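Local coordinates for protein monosaccharide-transporting ATPase (Actinobacillus succinogenes, PDB 5DTE) that probably binds monosaccharides in the periplasm for uptake by an ABC transporter, and has bound D-allose, at residues Lys55-Ile60 with His282-Ile287. Residues are numbered along the deposited sequence; the frame is centred on the assembly and turned at random.
Sequences KDIDLI and HALKQI
Lys55 and Ile57 reach across to one residue, Leu284, and each takes a different methyl of it. Lys55 approaches with the outer part of its chain. CB leaves the backbone in the direction of the helix, and CG lies anti to the carbonyl carbon (chi1 -67°); both remain beyond contact distance. The first real touch comes at CD, 3.7 Å from Leu284 CD1. From there the chain bends at chi3 (127°) and again at chi4, so CE keeps close to the same methyl and NZ ends 3.6 Å from Leu284 CD1. The outer half of the lysine thus passes obliquely across the methyl, and its ammonium makes a long, weak ion pair with Glu281, about one turn before Leu284. The second branch, Leu284 CD2, meets Ile57 CD1 at 3.8 Å, the two side chains running antiparallel alongside one another. Ile57 also packs on Pro27 and Ile29, extending this apolar patch.

The turn supplying both partners is a Schellman motif closing helix 39-54: Asp56 has positive phi, and Ile57 N bonds back to Ala52 O. It leads into strand 58-63, an edge of the six-stranded parallel sheet in one lobe of this periplasmic binding protein. Helix 272-287 lies against that sheet, with Ala283 on Ile29 and His282 on Val134. Only 124 Å² is buried between the two segments. With no hydrogen bond, only methyl and methylene contacts and an ammonium beside a methyl, they meet by van der Waals contact; separately, the Lys55–Glu281 pair may add a little electrostatic attraction.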
ATOM      1  N   LYS A  55       9.594  22.459  -4.409  1.00 27.41           N
ATOM      2  CA  LYS A  55       9.662  23.179  -3.132  1.00 28.08           C
ATOM      3  C   LYS A  55      11.101  23.459  -2.673  1.00 26.54           C
ATOM      4  O   LYS A  55      11.342  23.757  -1.505  1.00 21.66           O
ATOM      5  CB  LYS A  55       8.895  22.410  -2.041  1.00 11.53           C
ATOM      6  CG  LYS A  55       7.397  22.371  -2.287  1.00  6.75           C
ATOM      7  CD  LYS A  55       6.632  21.830  -1.111  1.00 26.28           C
ATOM      8  CE  LYS A  55       5.519  22.787  -0.673  1.00 41.45           C
ATOM      9  NZ  LYS A  55       5.954  23.974   0.155  1.00 38.31           N
ATOM     10  N   ASP A  56      12.050  23.368  -3.596  1.00 34.45           N
ATOM     11  CA  ASP A  56      13.441  23.719  -3.302  1.00 45.62           C
ATOM     12  C   ASP A  56      14.014  22.973  -2.078  1.00 53.95           C
ATOM     13  O   ASP A  56      14.745  23.544  -1.263  1.00 56.73           O
ATOM     14  CB  ASP A  56      13.554  25.238  -3.120  1.00 36.51           C
ATOM     15  CG  ASP A  56      13.636  25.974  -4.450  1.00 44.03           C
ATOM     16  OD1 ASP A  56      14.389  25.507  -5.324  1.00 47.25           O
ATOM     17  OD2 ASP A  56      12.960  27.011  -4.631  1.00 52.69           O
ATOM     18  N   ILE A  57      13.676  21.690  -1.978  1.00 53.00           N
ATOM     19  CA  ILE A  57      14.121  20.813  -0.892  1.00 51.33           C
ATOM     20  C   ILE A  57      15.269  19.907  -1.353  1.00 35.48           C
ATOM     21  O   ILE A  57      15.215  19.350  -2.452  1.00 28.56           O
ATOM     22  CB  ILE A  57      12.932  19.935  -0.364  1.00 40.96           C
ATOM     23  CG1 ILE A  57      12.005  20.766   0.507  1.00 39.47           C
ATOM     24  CG2 ILE A  57      13.415  18.746   0.445  1.00 33.07           C
ATOM     25  CD1 ILE A  57      12.718  21.372   1.666  1.00 40.76           C
ATOM     26  N   ASP A  58      16.305  19.768  -0.524  1.00 24.07           N
ATOM     27  CA  ASP A  58      17.348  18.769  -0.770  1.00 36.56           C
ATOM     28  C   ASP A  58      16.866  17.424  -0.238  1.00 34.95           C
ATOM     29  O   ASP A  58      16.703  17.267   0.966  1.00 34.95           O
ATOM     30  CB  ASP A  58      18.686  19.167  -0.120  1.00 46.65           C
ATOM     31  CG  ASP A  58      19.561  20.051  -1.033  1.00 64.80           C
ATOM     32  OD1 ASP A  58      19.270  20.163  -2.253  1.00 64.83           O
ATOM     33  OD2 ASP A  58      20.550  20.633  -0.528  1.00 72.13           O
ATOM     34  N   LEU A  59      16.636  16.462  -1.135  1.00 38.78           N
ATOM     35  CA  LEU A  59      15.976  15.193  -0.772  1.00 33.68           C
ATOM     36  C   LEU A  59      16.888  13.950  -0.755  1.00 29.93           C
ATOM     37  O   LEU A  59      17.543  13.626  -1.749  1.00 22.56           O
ATOM     38  CB  LEU A  59      14.808  14.929  -1.718  1.00 23.81           C
ATOM     39  CG  LEU A  59      14.054  13.667  -1.338  1.00 18.17           C
ATOM     40  CD1 LEU A  59      13.174  13.968  -0.135  1.00 13.70           C
ATOM     41  CD2 LEU A  59      13.250  13.153  -2.515  1.00 27.19           C
ATOM     42  N   ILE A  60      16.893  13.244   0.373  1.00 29.82           N
ATOM     43  CA  ILE A  60      17.818  12.132   0.589  1.00 30.04           C
ATOM     44  C   ILE A  60      17.120  10.789   0.683  1.00 29.72           C
ATOM     45  O   ILE A  60      16.593  10.440   1.737  1.00 31.06           O
ATOM     46  CB  ILE A  60      18.633  12.323   1.880  1.00 26.05           C
ATOM     47  CG1 ILE A  60      19.028  13.790   2.060  1.00 29.88           C
ATOM     48  CG2 ILE A  60      19.841  11.421   1.877  1.00 15.08           C
ATOM     49  CD1 ILE A  60      20.089  13.986   3.113  1.00 30.67           C
ATOM     50  N   HIS A 282       3.845  18.208   5.113  1.00 24.96           N
ATOM     51  CA  HIS A 282       3.608  18.073   6.543  1.00 22.29           C
ATOM     52  C   HIS A 282       4.888  18.214   7.340  1.00 20.06           C
ATOM     53  O   HIS A 282       4.878  18.728   8.456  1.00 34.35           O
ATOM     54  CB  HIS A 282       2.957  16.723   6.852  1.00 26.51           C
ATOM     55  CG  HIS A 282       1.463  16.745   6.791  1.00 30.37           C
ATOM     56  ND1 HIS A 282       0.678  15.744   7.344  1.00 23.20           N
ATOM     57  CD2 HIS A 282       0.599  17.637   6.256  1.00 33.57           C
ATOM     58  CE1 HIS A 282      -0.590  16.028   7.151  1.00 30.34           C
ATOM     59  NE2 HIS A 282      -0.673  17.172   6.488  1.00 37.20           N
ATOM     60  N   ALA A 283       5.987  17.736   6.775  1.00 14.12           N
ATOM     61  CA  ALA A 283       7.294  17.921   7.396  1.00 18.25           C
ATOM     62  C   ALA A 283       7.606  19.412   7.507  1.00 18.81           C
ATOM     63  O   ALA A 283       7.967  19.899   8.576  1.00 23.45           O
ATOM     64  CB  ALA A 283       8.383  17.192   6.593  1.00 14.24           C
ATOM     65  N   LEU A 284       7.432  20.120   6.387  1.00 16.12           N
ATOM     66  CA  LEU A 284       7.725  21.545   6.261  1.00 17.84           C
ATOM     67  C   LEU A 284       6.963  22.388   7.257  1.00 20.32           C
ATOM     68  O   LEU A 284       7.502  23.365   7.787  1.00 22.05           O
ATOM     69  CB  LEU A 284       7.407  22.034   4.845  1.00 18.34           C
ATOM     70  CG  LEU A 284       8.338  21.483   3.770  1.00 26.81           C
ATOM     71  CD1 LEU A 284       7.850  21.861   2.386  1.00 28.12           C
ATOM     72  CD2 LEU A 284       9.756  21.965   4.002  1.00 24.32           C
ATOM     73  N   LYS A 285       5.703  22.020   7.492  1.00 20.68           N
ATOM     74  CA  LYS A 285       4.876  22.731   8.458  1.00 21.49           C
ATOM     75  C   LYS A 285       5.476  22.545   9.833  1.00 18.73           C
ATOM     76  O   LYS A 285       5.693  23.509  10.553  1.00 25.51           O
ATOM     77  CB  LYS A 285       3.428  22.243   8.431  1.00 17.03           C
ATOM     78  CG  LYS A 285       2.537  22.911   7.368  1.00 17.55           C
ATOM     79  CD  LYS A 285       1.068  22.451   7.508  1.00 26.68           C
ATOM     80  CE  LYS A 285       0.228  22.723   6.258  1.00 26.39           C
ATOM     81  NZ  LYS A 285      -0.732  21.584   6.048  1.00 28.13           N
ATOM     82  N   GLN A 286       5.782  21.301  10.173  1.00 19.91           N
ATOM     83  CA  GLN A 286       6.400  20.991  11.449  1.00 19.96           C
ATOM     84  C   GLN A 286       7.822  21.559  11.603  1.00 33.05           C
ATOM     85  O   GLN A 286       8.304  21.711  12.722  1.00 38.80           O
ATOM     86  CB  GLN A 286       6.415  19.483  11.660  1.00 22.57           C
ATOM     87  CG  GLN A 286       5.195  18.963  12.408  1.00 28.78           C
ATOM     88  CD  GLN A 286       5.479  17.701  13.185  1.00 34.51           C
ATOM     89  OE1 GLN A 286       6.253  16.834  12.754  1.00 38.06           O
ATOM     90  NE2 GLN A 286       4.866  17.593  14.354  1.00 41.53           N
ATOM     91  N   ILE A 287       8.501  21.870  10.503  1.00 37.15           N
ATOM     92  CA  ILE A 287       9.761  22.608  10.611  1.00 39.50           C
ATOM     93  C   ILE A 287       9.457  24.062  10.960  1.00 36.13           C
ATOM     94  O   ILE A 287      10.243  24.742  11.622  1.00 40.54           O
ATOM     95  CB  ILE A 287      10.603  22.553   9.313  1.00 29.25           C
ATOM     96  CG1 ILE A 287      11.140  21.142   9.074  1.00 17.91           C
ATOM     97  CG2 ILE A 287      11.771  23.552   9.367  1.00 14.51           C
ATOM     98  CD1 ILE A 287      11.980  21.042   7.825  1.00 14.46           C
TER